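Local structure of 5'-deoxynucleotidase (Archaeoglobus fulgidus, 1YNB) at the interface of chains A and B. The protein probably hydrolyses 2'-deoxyribonucleoside 5'-phosphates to the deoxyribonucleoside and phosphate, as a metal-dependent homodimeric enzyme of the HD-domain family. Sequence-based numbering; all coordinates share one arbitrary frame. Chains: chain A/B, hypothetical protein AF1432.

Contact 1: the interface of chains A and B. Residues chain A 7-8, 11-12; chain B 159, 162-163, 166.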
# COMPACT_ATOMS: atom_id res chain seq x y z
N MET A 7 -24.82 -15.96 12.31
CA MET A 7 -23.56 -15.60 11.61
C MET A 7 -23.83 -14.40 10.70
O MET A 7 -22.91 -13.79 10.17
CB MET A 7 -23.06 -16.79 10.79
CG MET A 7 -21.54 -16.89 10.65
SD MET A 7 -20.69 -17.04 12.27
CE MET A 7 -21.40 -18.65 12.85
N ASP A 8 -25.11 -14.08 10.51
CA ASP A 8 -25.47 -12.94 9.66
C ASP A 8 -25.03 -11.62 10.27
O ASP A 8 -24.66 -10.69 9.56
CB ASP A 8 -26.98 -12.91 9.42
CG ASP A 8 -27.41 -13.97 8.43
OD1 ASP A 8 -27.60 -15.14 8.85
OD2 ASP A 8 -27.52 -13.63 7.23
N VAL A 11 -21.36 -11.35 9.62
CA VAL A 11 -21.04 -10.98 8.25
C VAL A 11 -21.33 -9.48 8.07
O VAL A 11 -20.51 -8.77 7.52
CB VAL A 11 -21.82 -11.88 7.24
CG1 VAL A 11 -21.80 -11.29 5.82
CG2 VAL A 11 -21.16 -13.26 7.23
N LYS A 12 -22.46 -8.99 8.54
CA LYS A 12 -22.72 -7.54 8.39
C LYS A 12 -21.66 -6.70 9.10
O LYS A 12 -21.25 -5.63 8.62
CB LYS A 12 -24.13 -7.19 8.88
CG LYS A 12 -25.14 -7.24 7.74
CD LYS A 12 -26.57 -6.95 8.17
CE LYS A 12 -27.46 -6.72 6.90
NZ LYS A 12 -27.16 -7.64 5.72
N ILE B 159 -18.63 -18.46 7.95
CA ILE B 159 -18.74 -17.02 7.64
C ILE B 159 -18.79 -16.83 6.12
O ILE B 159 -19.60 -16.08 5.60
CB ILE B 159 -17.56 -16.22 8.24
CG1 ILE B 159 -17.74 -16.13 9.77
CG2 ILE B 159 -17.57 -14.75 7.71
CD1 ILE B 159 -16.57 -15.50 10.50
N VAL B 162 -22.21 -17.73 4.61
CA VAL B 162 -23.23 -16.69 4.76
C VAL B 162 -22.86 -15.48 3.88
O VAL B 162 -23.75 -14.88 3.26
CB VAL B 162 -23.41 -16.26 6.25
CG1 VAL B 162 -24.36 -15.08 6.36
CG2 VAL B 162 -23.99 -17.45 7.05
N LEU B 163 -21.58 -15.15 3.80
CA LEU B 163 -21.14 -14.04 2.94
C LEU B 163 -21.69 -14.24 1.53
O LEU B 163 -22.25 -13.31 0.94
CB LEU B 163 -19.62 -13.97 2.85
CG LEU B 163 -19.02 -13.04 1.76
CD1 LEU B 163 -19.25 -11.56 2.11
CD2 LEU B 163 -17.54 -13.34 1.57
N ARG B 166 -25.59 -14.34 1.08
CA ARG B 166 -26.19 -13.03 1.13
C ARG B 166 -25.74 -12.05 0.04
O ARG B 166 -26.57 -11.30 -0.45
CB ARG B 166 -25.92 -12.42 2.51
CG ARG B 166 -26.76 -13.04 3.63
CD ARG B 166 -26.19 -12.70 5.01
NE ARG B 166 -25.40 -11.48 4.93
CZ ARG B 166 -25.88 -10.24 4.95
NH1 ARG B 166 -27.19 -10.03 5.09
NH2 ARG B 166 -25.05 -9.23 4.74
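A:Val11 carries the apolar part of this contact and touches chain B with both of its methyls. Its CG2 lies 3.8 Å from CG1 of B:Val162. The same methyl reaches CG2 of B:Ile159 at 3.9 Å. CG1 of A:Val11 is anti to the backbone N (chi1 165°), which turns CG2 toward B:Ile159 and B:Val162. CG1 faces the C-terminal end of helix 154-166 of chain B, 4.0 Å from CA of B:Leu163 and 3.7 Å from NE of B:Arg166. B:Val162 spreads its two methyls over neighbouring residues. CG1 of B:Val162 lies 3.9 Å from the carboxylate carbon CG of A:Asp8, whose side chain crosses the valine at about a right angle. CG2 points toward A:Met7. That methionine bends toward B:Ile159, but it is poorly ordered, so its contacts are soft evidence.

The charged part centres on B:Arg166. Its NE and OD2 of A:Asp8 form a loose salt bridge at 3.8 Å. The carboxylate and guanidinium planes stand 87° apart, so the two groups do not meet in a flat, paired fashion. Any attraction is probably mainly one of charge. OD2 is also modelled too close to CD of B:Arg166. The position of the arginine is therefore uncertain, and the detail of the pairing should not be pressed. Next to it, CG of A:Lys12 lies 3.6 Å from NH2 of B:Arg166. The modelled ammonium of A:Lys12 comes implausibly near the same guanidinium, so the placement of both ends is doubtful.

A:Asp8 is the first residue of helix 8-18, and B:Arg166 is the last of helix 154-166. The two helix ends would probably favour the acid and the base, respectively.

In the fold, the opening turns of helix 8-18 of chain A lie against the last two turns or so of helix 154-166 of chain B. Residues spaced three or four apart form the touching stripe on each helix. The two-fold of the homodimer repeats the contact with the chains exchanged.

Contact 2: the interface of chains A and B. Residues chain A 45, 130, 133-134, 163, 166, 168-169; chain B 15.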
# COMPACT_ATOMS: atom_id res chain seq x y z
N ARG A 45 -1.59 1.18 11.32
CA ARG A 45 -0.29 1.50 11.83
C ARG A 45 -0.30 1.78 13.33
O ARG A 45 0.69 1.49 14.00
CB ARG A 45 0.35 2.67 11.07
CG ARG A 45 1.78 2.91 11.51
CD ARG A 45 2.63 3.70 10.54
NE ARG A 45 2.09 5.05 10.32
CZ ARG A 45 2.77 6.01 9.68
NH1 ARG A 45 3.97 5.77 9.21
NH2 ARG A 45 2.21 7.19 9.47
N PHE A 130 3.56 10.70 13.28
CA PHE A 130 4.32 10.17 12.14
C PHE A 130 3.67 10.61 10.80
O PHE A 130 4.38 11.00 9.86
CB PHE A 130 4.35 8.63 12.14
CG PHE A 130 5.54 8.06 12.85
CD1 PHE A 130 5.56 7.98 14.25
CD2 PHE A 130 6.64 7.63 12.13
CE1 PHE A 130 6.70 7.44 14.91
CE2 PHE A 130 7.76 7.11 12.75
CZ PHE A 130 7.80 7.00 14.16
N VAL A 133 4.44 14.27 10.09
CA VAL A 133 5.78 14.45 9.56
C VAL A 133 5.80 14.01 8.10
O VAL A 133 6.43 14.70 7.27
CB VAL A 133 6.82 13.63 10.35
CG1 VAL A 133 8.16 13.56 9.63
CG2 VAL A 133 7.04 14.31 11.71
N GLU A 134 5.13 12.91 7.78
CA GLU A 134 5.12 12.40 6.38
C GLU A 134 4.38 13.38 5.47
O GLU A 134 4.84 13.68 4.35
CB GLU A 134 4.45 11.02 6.32
CG GLU A 134 5.37 10.00 6.99
CD GLU A 134 4.64 8.79 7.60
OE1 GLU A 134 5.37 7.95 8.20
OE2 GLU A 134 3.40 8.67 7.49
N LEU A 163 11.56 10.76 16.30
CA LEU A 163 10.74 11.10 15.12
C LEU A 163 10.97 12.57 14.79
O LEU A 163 11.20 12.94 13.63
CB LEU A 163 9.25 10.94 15.43
CG LEU A 163 8.09 10.80 14.42
CD1 LEU A 163 6.92 11.70 14.84
CD2 LEU A 163 8.53 10.96 12.97
N ARG A 166 14.69 13.61 13.77
CA ARG A 166 14.99 13.24 12.40
C ARG A 166 14.14 13.93 11.34
O ARG A 166 14.68 14.35 10.31
CB ARG A 166 14.82 11.72 12.19
CG ARG A 166 15.72 10.82 13.03
CD ARG A 166 15.47 9.30 12.72
NE ARG A 166 15.79 8.92 11.33
CZ ARG A 166 14.90 8.73 10.35
NH1 ARG A 166 13.61 8.88 10.59
NH2 ARG A 166 15.32 8.41 9.12
N ASN A 168 12.43 12.79 9.13
CA ASN A 168 12.84 12.26 7.86
C ASN A 168 12.10 10.97 7.55
O ASN A 168 12.49 9.87 7.98
CB ASN A 168 14.34 12.05 7.86
CG ASN A 168 14.81 11.36 6.63
OD1 ASN A 168 14.18 11.45 5.57
ND2 ASN A 168 15.94 10.66 6.74
N PRO A 169 11.05 11.07 6.75
CA PRO A 169 10.23 9.92 6.37
C PRO A 169 10.83 8.96 5.36
O PRO A 169 10.24 7.93 5.03
CB PRO A 169 8.92 10.56 5.92
CG PRO A 169 9.34 11.88 5.37
CD PRO A 169 10.47 12.34 6.25
N HIS B 15 7.96 4.43 9.86
CA HIS B 15 7.79 5.16 8.59
C HIS B 15 7.58 4.14 7.49
O HIS B 15 6.68 4.27 6.64
CB HIS B 15 9.04 5.98 8.27
CG HIS B 15 9.12 7.30 9.00
ND1 HIS B 15 8.07 8.19 9.03
CD2 HIS B 15 10.12 7.87 9.70
CE1 HIS B 15 8.43 9.26 9.73
NE2 HIS B 15 9.67 9.08 10.14
O HOH W 1 11.50 10.97 11.21
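This is a histidine-in-pocket contact of the two-fold symmetric homodimer interface: B:His15 plugs into a pocket of chain A and ties its helix to the partner. The imidazole is held at both nitrogens and covered on both faces.

At one nitrogen, ND1 of B:His15 donates a hydrogen bond of 2.8 Å to the carboxylate oxygen OE1 of A:Glu134. The bond is nearly straight, lies in the ring plane and uses the anti lone pair of OE1. The syn lone pair of OE1 takes NH1 of A:Arg45 at 2.8 Å. NH2 of A:Arg45 binds the other oxygen, OE2 of A:Glu134, at 2.7 Å. This end-on, two-nitrogen grip makes A:Arg45 the second shell that fixes the acid for the histidine. The A:Glu134 chain is extended beyond CG (chi2 152°), which carries its carboxylate to both donors. With an alanine in place of A:Glu134, ND1 of B:His15 and the guanidinium of A:Arg45 would probably both lose their acceptor, and the imidazole would be freer to turn.

At the other nitrogen, NE2 of B:His15 hydrogen-bonds water 1 at 2.8 Å. This water also binds the backbone O of A:Leu163 and N of A:Asn168.

The faces are packed by carbon. A:Phe130 meets one face edge-on, with planes 61° apart and CD2 lying 3.4 Å from CE1 of B:His15. CG of A:Leu163 sits over the centre of the phenyl ring and backs it. The opposite imidazole face carries CA of A:Pro169, 3.7 Å from the ring centroid. CD2 of A:Leu163 adds a contact of 3.6 Å to NE2 of B:His15.

The pocket is built from helices 39-56, 117-135 and 154-166 of chain A and the C-terminal loop after them. Helix 8-18 of chain B brings the histidine in.

The C-alpha centres of contact 1 and contact 2 lie about 39 Å apart, toward opposite ends of the dimer. Both use the same pair of elements with the chains exchanged. Helix 8-18 of one subunit meets helix 154-166 of the other, and positions 163 and 166 occur in both. By the two-fold, the twin of contact 1 adjoins contact 2, and the reverse holds at the other end. Each N-terminal helix is held at its opening turns by apolar and charged packing, and again near its later part by an inserted histidine. This reciprocal packing of each N-terminal helix on the partner fits the homodimer.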